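Long-range contact in nitroreductase family protein (Sphingopyxis sp., PDB 7DP1), which probably reduces nitro groups of dinitroaniline herbicides with electrons from NADPH, using bound flavin mononucleotide: residues V21-L34 / N128-L140. The protein carries 1 engineered substitution. Residues are numbered along the deposited sequence; the frame is centred on the assembly and turned at random.
Sequences VRAFTDRPVDRALL and NYRGFGAPVMLFL. With FMN (flavin mononucleotide), chain C.
Flavin O2 is gripped by Arg22, which gives it NE at 2.8 Å and, more weakly, NH2; the same NH2 runs almost straight (173°) to flavin N1, 3.1 Å away. From the other segment, Asn128 OD1 accepts from flavin N3 at 2.8 Å, so the two segments share the pyrimidine edge of the isoalloxazine and, with Phe132, wall part of this nitroreductase-family FMN pocket. Phe132 helps to line Arg22 up: the arginine chain runs fully extended from CG to NE beside the ring, with CG over one face, 3.7 Å from the centroid in a CH-pi contact. The guanidinium stands nearly perpendicular to that ring (89°), with Phe132 CZ at the guanidinium edge. Asn128 CA backs the opposite face of the ring. An alanine in place of Phe132 would probably open a gap under the Arg22 methylenes and leave the guanidinium freer to swing off the flavin.

Phe24 CG lies beside the backbone N (chi1 -59°), directing the ring between Val21 CG1 on one face and Ala134 CB on the other, the latter 3.8 Å from the centroid. Val29 CG2 meets Pro135 CG at 3.8 Å, and Leu34 CD1 touches Val136 CG1 where helix 31-41 passes strand 136-143. Direct contact is thus apolar and CH-pi packing, the flavin bridging both segments, while Arg22 NE and NH2 probably help to stabilise negative charge at N1 and O2 when the flavin is reduced.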
ATOM      1  N   VAL A  21       3.341   8.489 -14.501  1.00 37.51           N
ATOM      2  CA  VAL A  21       3.372   8.970 -15.882  1.00 45.40           C
ATOM      3  C   VAL A  21       2.241   9.951 -16.188  1.00 50.31           C
ATOM      4  O   VAL A  21       1.063   9.649 -15.971  1.00 47.59           O
ATOM      5  CB  VAL A  21       3.311   7.770 -16.855  1.00 46.63           C
ATOM      6  CG1 VAL A  21       3.035   8.213 -18.257  1.00 48.31           C
ATOM      7  CG2 VAL A  21       4.613   6.974 -16.773  1.00 42.55           C
ATOM      8  N   ARG A  22       2.596  11.129 -16.689  1.00 50.79           N
ATOM      9  CA  ARG A  22       1.591  12.159 -16.962  1.00 51.65           C
ATOM     10  C   ARG A  22       1.572  12.550 -18.436  1.00 54.11           C
ATOM     11  O   ARG A  22       1.277  13.698 -18.789  1.00 59.19           O
ATOM     12  CB  ARG A  22       1.831  13.383 -16.067  1.00 43.67           C
ATOM     13  CG  ARG A  22       1.746  13.019 -14.589  1.00 47.38           C
ATOM     14  CD  ARG A  22       2.121  14.144 -13.639  1.00 52.68           C
ATOM     15  NE  ARG A  22       2.006  13.697 -12.245  1.00 47.22           N
ATOM     16  CZ  ARG A  22       3.036  13.332 -11.486  1.00 51.18           C
ATOM     17  NH1 ARG A  22       4.269  13.369 -11.977  1.00 40.25           N
ATOM     18  NH2 ARG A  22       2.836  12.928 -10.232  1.00 41.93           N
ATOM     19  N   ALA A  23       1.905  11.585 -19.289  1.00 52.87           N
ATOM     20  CA  ALA A  23       1.726  11.720 -20.728  1.00 57.78           C
ATOM     21  C   ALA A  23       1.692  10.354 -21.399  1.00 64.09           C
ATOM     22  O   ALA A  23       2.717   9.656 -21.465  1.00 63.53           O
ATOM     23  CB  ALA A  23       2.818  12.567 -21.335  1.00 62.72           C
ATOM     24  N   PHE A  24       0.510   9.993 -21.901  1.00 60.89           N
ATOM     25  CA  PHE A  24       0.275   8.709 -22.558  1.00 55.29           C
ATOM     26  C   PHE A  24       0.004   8.856 -24.050  1.00 59.42           C
ATOM     27  O   PHE A  24      -0.624   9.822 -24.490  1.00 67.29           O
ATOM     28  CB  PHE A  24      -0.916   7.980 -21.923  1.00 54.23           C
ATOM     29  CG  PHE A  24      -0.764   7.707 -20.454  1.00 48.35           C
ATOM     30  CD1 PHE A  24      -1.109   8.662 -19.517  1.00 49.03           C
ATOM     31  CD2 PHE A  24      -0.307   6.476 -20.008  1.00 50.75           C
ATOM     32  CE1 PHE A  24      -0.981   8.399 -18.158  1.00 51.15           C
ATOM     33  CE2 PHE A  24      -0.176   6.214 -18.659  1.00 52.32           C
ATOM     34  CZ  PHE A  24      -0.516   7.179 -17.729  1.00 50.31           C
ATOM     35  N   THR A  25       0.469   7.890 -24.831  1.00 59.74           N
ATOM     36  CA  THR A  25       0.060   7.798 -26.228  1.00 63.71           C
ATOM     37  C   THR A  25      -1.365   7.249 -26.202  1.00 66.98           C
ATOM     38  O   THR A  25      -1.817   6.803 -25.157  1.00 56.60           O
ATOM     39  CB  THR A  25       0.992   6.885 -27.034  1.00 66.07           C
ATOM     40  OG1 THR A  25       0.746   5.518 -26.691  1.00 61.42           O
ATOM     41  CG2 THR A  25       2.458   7.222 -26.739  1.00 67.61           C
ATOM     42  N   ASP A  26      -2.066   7.223 -27.330  1.00 74.06           N
ATOM     43  CA  ASP A  26      -3.445   6.724 -27.320  1.00 75.42           C
ATOM     44  C   ASP A  26      -3.555   5.281 -27.798  1.00 70.46           C
ATOM     45  O   ASP A  26      -4.602   4.841 -28.269  1.00 74.41           O
ATOM     46  CB  ASP A  26      -4.336   7.608 -28.181  1.00 82.88           C
ATOM     47  CG  ASP A  26      -3.884   7.643 -29.603  1.00 93.05           C
ATOM     48  OD1 ASP A  26      -2.904   6.932 -29.916  1.00 91.03           O
ATOM     49  OD2 ASP A  26      -4.502   8.370 -30.409  1.00104.16           O
ATOM     50  N   ARG A  27      -2.450   4.563 -27.716  1.00 70.74           N
ATOM     51  CA  ARG A  27      -2.457   3.141 -27.972  1.00 66.79           C
ATOM     52  C   ARG A  27      -3.373   2.493 -26.940  1.00 68.56           C
ATOM     53  O   ARG A  27      -3.222   2.735 -25.740  1.00 69.36           O
ATOM     54  CB  ARG A  27      -1.037   2.595 -27.890  1.00 63.40           C
ATOM     55  CG  ARG A  27      -0.895   1.109 -28.080  1.00 66.27           C
ATOM     56  CD  ARG A  27       0.574   0.727 -27.972  1.00 67.43           C
ATOM     57  NE  ARG A  27       0.770  -0.714 -28.073  1.00 78.76           N
ATOM     58  CZ  ARG A  27       1.954  -1.308 -27.979  1.00 87.19           C
ATOM     59  NH1 ARG A  27       3.043  -0.577 -27.796  1.00 90.08           N
ATOM     60  NH2 ARG A  27       2.051  -2.629 -28.074  1.00 89.84           N
ATOM     61  N   PRO A  28      -4.349   1.699 -27.401  1.00 61.61           N
ATOM     62  CA  PRO A  28      -5.295   1.036 -26.501  1.00 56.96           C
ATOM     63  C   PRO A  28      -4.598   0.073 -25.565  1.00 61.08           C
ATOM     64  O   PRO A  28      -3.487  -0.381 -25.832  1.00 66.97           O
ATOM     65  CB  PRO A  28      -6.219   0.268 -27.449  1.00 62.54           C
ATOM     66  CG  PRO A  28      -5.457   0.161 -28.727  1.00 63.64           C
ATOM     67  CD  PRO A  28      -4.658   1.419 -28.806  1.00 68.05           C
ATOM     68  N   VAL A  29      -5.253  -0.209 -24.453  1.00 58.68           N
ATOM     69  CA  VAL A  29      -4.779  -1.200 -23.515  1.00 56.55           C
ATOM     70  C   VAL A  29      -5.559  -2.502 -23.737  1.00 65.32           C
ATOM     71  O   VAL A  29      -6.787  -2.502 -23.815  1.00 63.54           O
ATOM     72  CB  VAL A  29      -4.933  -0.696 -22.074  1.00 53.14           C
ATOM     73  CG1 VAL A  29      -4.423  -1.725 -21.097  1.00 50.91           C
ATOM     74  CG2 VAL A  29      -4.171   0.602 -21.912  1.00 49.59           C
ATOM     75  N   ASP A  30      -4.833  -3.604 -23.857  1.00 60.91           N
ATOM     76  CA  ASP A  30      -5.433  -4.920 -24.031  1.00 64.58           C
ATOM     77  C   ASP A  30      -6.235  -5.338 -22.804  1.00 59.66           C
ATOM     78  O   ASP A  30      -5.645  -5.591 -21.747  1.00 56.44           O
ATOM     79  CB  ASP A  30      -4.352  -5.966 -24.295  1.00 73.12           C
ATOM     80  CG  ASP A  30      -4.922  -7.367 -24.437  1.00 82.58           C
ATOM     81  OD1 ASP A  30      -6.126  -7.491 -24.746  1.00 87.23           O
ATOM     82  OD2 ASP A  30      -4.179  -8.346 -24.202  1.00 86.83           O
ATOM     83  N   ARG A  31      -7.563  -5.394 -22.935  1.00 58.28           N
ATOM     84  CA  ARG A  31      -8.428  -5.862 -21.837  1.00 58.60           C
ATOM     85  C   ARG A  31      -7.927  -7.181 -21.247  1.00 54.58           C
ATOM     86  O   ARG A  31      -7.942  -7.377 -20.032  1.00 57.09           O
ATOM     87  CB  ARG A  31      -9.867  -6.064 -22.314  1.00 72.40           C
ATOM     88  CG  ARG A  31     -10.778  -6.687 -21.255  1.00 78.30           C
ATOM     89  CD  ARG A  31     -12.063  -7.252 -21.856  1.00 91.41           C
ATOM     90  NE  ARG A  31     -13.066  -7.566 -20.837  1.00 98.86           N
ATOM     91  CZ  ARG A  31     -12.995  -8.583 -19.982  1.00102.86           C
ATOM     92  NH1 ARG A  31     -13.969  -8.773 -19.104  1.00103.49           N
ATOM     93  NH2 ARG A  31     -11.956  -9.407 -19.998  1.00103.56           N
ATOM     94  N   ALA A  32      -7.501  -8.086 -22.127  1.00 58.18           N
ATOM     95  CA  ALA A  32      -6.967  -9.388 -21.731  1.00 57.25           C
ATOM     96  C   ALA A  32      -5.759  -9.286 -20.816  1.00 57.37           C
ATOM     97  O   ALA A  32      -5.677  -9.983 -19.798  1.00 61.50           O
ATOM     98  CB  ALA A  32      -6.611 -10.197 -22.958  1.00 56.59           C
ATOM     99  N   LEU A  33      -4.807  -8.443 -21.206  1.00 54.38           N
ATOM    100  CA  LEU A  33      -3.614  -8.229 -20.398  1.00 55.25           C
ATOM    101  C   LEU A  33      -3.986  -7.638 -19.032  1.00 46.94           C
ATOM    102  O   LEU A  33      -3.466  -8.070 -18.005  1.00 46.85           O
ATOM    103  CB  LEU A  33      -2.614  -7.323 -21.106  1.00 59.12           C
ATOM    104  CG  LEU A  33      -1.319  -7.119 -20.317  1.00 60.75           C
ATOM    105  CD1 LEU A  33      -0.687  -8.466 -19.997  1.00 62.55           C
ATOM    106  CD2 LEU A  33      -0.364  -6.243 -21.086  1.00 66.09           C
ATOM    107  N   LEU A  34      -4.868  -6.639 -19.026  1.00 48.85           N
ATOM    108  CA  LEU A  34      -5.316  -6.027 -17.770  1.00 47.33           C
ATOM    109  C   LEU A  34      -5.896  -7.083 -16.856  1.00 49.43           C
ATOM    110  O   LEU A  34      -5.615  -7.112 -15.649  1.00 44.68           O
ATOM    111  CB  LEU A  34      -6.350  -4.932 -18.013  1.00 41.30           C
ATOM    112  CG  LEU A  34      -5.862  -3.517 -18.314  1.00 47.14           C
ATOM    113  CD1 LEU A  34      -7.036  -2.543 -18.309  1.00 54.64           C
ATOM    114  CD2 LEU A  34      -4.836  -3.116 -17.265  1.00 40.07           C
ATOM    115  N   ASN A 128      -5.171  16.386 -15.066  1.00 57.01           N
ATOM    116  CA  ASN A 128      -5.437  15.268 -14.152  1.00 55.00           C
ATOM    117  C   ASN A 128      -6.805  14.672 -14.450  1.00 51.21           C
ATOM    118  O   ASN A 128      -7.003  13.455 -14.429  1.00 50.17           O
ATOM    119  CB  ASN A 128      -5.404  15.722 -12.681  1.00 48.34           C
ATOM    120  CG  ASN A 128      -4.024  15.615 -12.041  1.00 50.74           C
ATOM    121  OD1 ASN A 128      -3.676  14.588 -11.465  1.00 46.02           O
ATOM    122  ND2 ASN A 128      -3.256  16.702 -12.095  1.00 55.04           N
ATOM    123  N   TYR A 129      -7.762  15.548 -14.711  1.00 52.27           N
ATOM    124  CA  TYR A 129      -9.138  15.116 -14.853  1.00 52.56           C
ATOM    125  C   TYR A 129      -9.436  14.585 -16.262  1.00 51.02           C
ATOM    126  O   TYR A 129     -10.575  14.223 -16.565  1.00 43.49           O
ATOM    127  CB  TYR A 129     -10.067  16.259 -14.442  1.00 46.62           C
ATOM    128  CG  TYR A 129      -9.883  16.542 -12.960  1.00 53.19           C
ATOM    129  CD1 TYR A 129     -10.287  15.615 -12.002  1.00 50.17           C
ATOM    130  CD2 TYR A 129      -9.262  17.709 -12.517  1.00 59.55           C
ATOM    131  CE1 TYR A 129     -10.095  15.853 -10.639  1.00 51.19           C
ATOM    132  CE2 TYR A 129      -9.072  17.956 -11.152  1.00 49.03           C
ATOM    133  CZ  TYR A 129      -9.494  17.028 -10.228  1.00 51.08           C
ATOM    134  OH  TYR A 129      -9.314  17.266  -8.885  1.00 55.51           O
ATOM    135  N   ARG A 130      -8.393  14.483 -17.087  1.00 44.80           N
ATOM    136  CA  ARG A 130      -8.452  13.673 -18.295  1.00 52.63           C
ATOM    137  C   ARG A 130      -7.473  12.496 -18.209  1.00 53.90           C
ATOM    138  O   ARG A 130      -7.152  11.873 -19.219  1.00 50.22           O
ATOM    139  CB  ARG A 130      -8.088  14.512 -19.521  1.00 55.68           C
ATOM    140  CG  ARG A 130      -8.641  15.915 -19.537  1.00 68.57           C
ATOM    141  CD  ARG A 130      -8.153  16.660 -20.781  1.00 78.64           C
ATOM    142  NE  ARG A 130      -9.206  16.932 -21.751  1.00 90.82           N
ATOM    143  CZ  ARG A 130     -10.048  17.956 -21.671  1.00 92.65           C
ATOM    144  NH1 ARG A 130      -9.963  18.807 -20.658  1.00 99.10           N
ATOM    145  NH2 ARG A 130     -10.973  18.128 -22.602  1.00 87.61           N
ATOM    146  N   GLY A 131      -7.039  12.161 -16.998  1.00 51.07           N
ATOM    147  CA  GLY A 131      -6.150  11.030 -16.801  1.00 45.91           C
ATOM    148  C   GLY A 131      -4.857  11.225 -17.576  1.00 50.27           C
ATOM    149  O   GLY A 131      -4.167  10.266 -17.927  1.00 51.85           O
ATOM    150  N   PHE A 132      -4.533  12.486 -17.838  1.00 47.56           N
ATOM    151  CA  PHE A 132      -3.352  12.843 -18.617  1.00 51.38           C
ATOM    152  C   PHE A 132      -3.381  12.156 -19.969  1.00 50.97           C
ATOM    153  O   PHE A 132      -2.328  11.843 -20.519  1.00 54.57           O
ATOM    154  CB  PHE A 132      -2.062  12.481 -17.871  1.00 51.32           C
ATOM    155  CG  PHE A 132      -1.925  13.146 -16.533  1.00 49.60           C
ATOM    156  CD1 PHE A 132      -1.838  14.524 -16.437  1.00 50.78           C
ATOM    157  CD2 PHE A 132      -1.890  12.397 -15.371  1.00 50.93           C
ATOM    158  CE1 PHE A 132      -1.702  15.145 -15.208  1.00 51.76           C
ATOM    159  CE2 PHE A 132      -1.766  13.012 -14.136  1.00 48.70           C
ATOM    160  CZ  PHE A 132      -1.672  14.390 -14.053  1.00 44.33           C
ATOM    161  N   GLY A 133      -4.583  11.875 -20.472  1.00 47.21           N
ATOM    162  CA  GLY A 133      -4.733  11.286 -21.787  1.00 50.60           C
ATOM    163  C   GLY A 133      -4.677   9.773 -21.828  1.00 55.21           C
ATOM    164  O   GLY A 133      -4.628   9.174 -22.901  1.00 61.55           O
ATOM    165  N   ALA A 134      -4.664   9.150 -20.662  1.00 50.70           N
ATOM    166  CA  ALA A 134      -4.702   7.697 -20.587  1.00 54.58           C
ATOM    167  C   ALA A 134      -6.046   7.176 -21.096  1.00 54.86           C
ATOM    168  O   ALA A 134      -7.092   7.778 -20.836  1.00 50.61           O
ATOM    169  CB  ALA A 134      -4.451   7.235 -19.180  1.00 45.25           C
ATOM    170  N   PRO A 135      -6.016   6.055 -21.831  1.00 49.91           N
ATOM    171  CA  PRO A 135      -7.219   5.442 -22.416  1.00 50.10           C
ATOM    172  C   PRO A 135      -8.076   4.685 -21.405  1.00 49.05           C
ATOM    173  O   PRO A 135      -9.254   4.451 -21.663  1.00 49.31           O
ATOM    174  CB  PRO A 135      -6.644   4.482 -23.460  1.00 49.28           C
ATOM    175  CG  PRO A 135      -5.318   4.105 -22.904  1.00 60.03           C
ATOM    176  CD  PRO A 135      -4.790   5.348 -22.231  1.00 53.54           C
ATOM    177  N   VAL A 136      -7.485   4.319 -20.277  1.00 39.23           N
ATOM    178  CA  VAL A 136      -8.144   3.501 -19.260  1.00 49.33           C
ATOM    179  C   VAL A 136      -8.021   4.165 -17.899  1.00 48.34           C
ATOM    180  O   VAL A 136      -6.977   4.730 -17.581  1.00 48.95           O
ATOM    181  CB  VAL A 136      -7.523   2.070 -19.201  1.00 42.68           C
ATOM    182  CG1 VAL A 136      -7.954   1.329 -17.941  1.00 35.84           C
ATOM    183  CG2 VAL A 136      -7.870   1.264 -20.476  1.00 40.50           C
ATOM    184  N   MET A 137      -9.086   4.139 -17.107  1.00 44.31           N
ATOM    185  CA  MET A 137      -9.011   4.673 -15.747  1.00 36.33           C
ATOM    186  C   MET A 137      -9.600   3.677 -14.751  1.00 40.61           C
ATOM    187  O   MET A 137     -10.742   3.234 -14.908  1.00 42.24           O
ATOM    188  CB  MET A 137      -9.743   6.020 -15.638  1.00 35.11           C
ATOM    189  CG  MET A 137      -9.863   6.547 -14.205  1.00 37.92           C
ATOM    190  SD  MET A 137      -8.256   7.042 -13.502  1.00 39.09           S
ATOM    191  CE  MET A 137      -7.782   8.264 -14.742  1.00 32.09           C
ATOM    192  N   LEU A 138      -8.805   3.316 -13.746  1.00 36.44           N
ATOM    193  CA  LEU A 138      -9.246   2.435 -12.660  1.00 30.36           C
ATOM    194  C   LEU A 138      -9.583   3.255 -11.445  1.00 29.27           C
ATOM    195  O   LEU A 138      -8.744   4.015 -10.942  1.00 35.97           O
ATOM    196  CB  LEU A 138      -8.157   1.417 -12.306  1.00 32.04           C
ATOM    197  CG  LEU A 138      -8.383   0.488 -11.114  1.00 40.23           C
ATOM    198  CD1 LEU A 138      -7.770  -0.861 -11.395  1.00 45.81           C
ATOM    199  CD2 LEU A 138      -7.766   1.061  -9.845  1.00 35.25           C
ATOM    200  N   PHE A 139     -10.776   3.040 -10.922  1.00 32.48           N
ATOM    201  CA  PHE A 139     -11.177   3.693  -9.691  1.00 29.68           C
ATOM    202  C   PHE A 139     -11.188   2.666  -8.582  1.00 35.51           C
ATOM    203  O   PHE A 139     -11.948   1.679  -8.620  1.00 31.99           O
ATOM    204  CB  PHE A 139     -12.541   4.351  -9.834  1.00 29.91           C
ATOM    205  CG  PHE A 139     -12.527   5.572 -10.701  1.00 35.40           C
ATOM    206  CD1 PHE A 139     -11.986   6.753 -10.231  1.00 34.67           C
ATOM    207  CD2 PHE A 139     -13.061   5.540 -11.985  1.00 35.45           C
ATOM    208  CE1 PHE A 139     -11.962   7.896 -11.030  1.00 43.66           C
ATOM    209  CE2 PHE A 139     -13.044   6.663 -12.789  1.00 38.75           C
ATOM    210  CZ  PHE A 139     -12.502   7.861 -12.309  1.00 36.72           C
ATOM    211  N   LEU A 140     -10.323   2.903  -7.604  1.00 24.54           N
ATOM    212  CA  LEU A 140     -10.136   1.987  -6.485  1.00 32.56           C
ATOM    213  C   LEU A 140     -10.996   2.431  -5.338  1.00 32.98           C
ATOM    214  O   LEU A 140     -10.894   3.571  -4.887  1.00 39.09           O
ATOM    215  CB  LEU A 140      -8.644   1.924  -6.082  1.00 28.05           C
ATOM    216  CG  LEU A 140      -8.229   1.236  -4.774  1.00 38.05           C
ATOM    217  CD1 LEU A 140      -8.821  -0.150  -4.660  1.00 25.61           C
ATOM    218  CD2 LEU A 140      -6.675   1.177  -4.673  1.00 27.21           C
TER
HETATM  219  N1  FMN C 301       0.041  12.602  -9.025  1.00 38.95           N
HETATM  220  C2  FMN C 301      -0.691  13.582  -9.662  1.00 46.71           C
HETATM  221  O2  FMN C 301      -0.167  14.295 -10.510  1.00 58.50           O
HETATM  222  N3  FMN C 301      -2.018  13.781  -9.357  1.00 46.88           N
HETATM  223  C4  FMN C 301      -2.642  13.002  -8.412  1.00 44.80           C
HETATM  224  O4  FMN C 301      -3.848  13.190  -8.166  1.00 44.87           O
HETATM  225  C4A FMN C 301      -1.897  12.020  -7.760  1.00 43.58           C
HETATM  226  N5  FMN C 301      -2.484  11.226  -6.800  1.00 44.63           N
HETATM  227  C5A FMN C 301      -1.765  10.234  -6.161  1.00 43.62           C
HETATM  228  C6  FMN C 301      -2.406   9.446  -5.208  1.00 44.98           C
HETATM  229  C7  FMN C 301      -1.706   8.451  -4.551  1.00 44.72           C
HETATM  230  C7M FMN C 301      -2.374   7.582  -3.531  1.00 31.08           C
HETATM  231  C8  FMN C 301      -0.368   8.239  -4.846  1.00 40.52           C
HETATM  232  C8M FMN C 301       0.333   7.129  -4.117  1.00 30.50           C
HETATM  233  C9  FMN C 301       0.282   9.026  -5.799  1.00 25.55           C
HETATM  234  C9A FMN C 301      -0.418  10.036  -6.463  1.00 32.12           C
HETATM  235  N10 FMN C 301       0.180  10.845  -7.417  1.00 35.18           N
HETATM  236  C10 FMN C 301      -0.554  11.829  -8.060  1.00 39.64           C
HETATM  237  C1' FMN C 301       1.613  10.661  -7.804  1.00 29.70           C
HETATM  238  C2' FMN C 301       2.630  11.212  -6.808  1.00 41.66           C
HETATM  239  O2' FMN C 301       2.752  12.600  -6.983  1.00 36.80           O
HETATM  240  C3' FMN C 301       3.973  10.547  -7.096  1.00 30.90           C
HETATM  241  O3' FMN C 301       3.854   9.200  -6.687  1.00 30.17           O
HETATM  242  C4' FMN C 301       5.149  11.161  -6.342  1.00 44.08           C
HETATM  243  O4' FMN C 301       5.432  12.494  -6.729  1.00 40.95           O
HETATM  244  C5' FMN C 301       6.372  10.332  -6.652  1.00 40.55           C
HETATM  245  O5' FMN C 301       6.587  10.393  -8.040  1.00 40.26           O
HETATM  246  P   FMN C 301       6.749   8.993  -8.814  1.00 44.50           P
HETATM  247  O1P FMN C 301       6.720   9.256 -10.293  1.00 40.32           O
HETATM  248  O2P FMN C 301       8.062   8.350  -8.400  1.00 43.64           O
HETATM  249  O3P FMN C 301       5.606   8.081  -8.407  1.00 38.00           O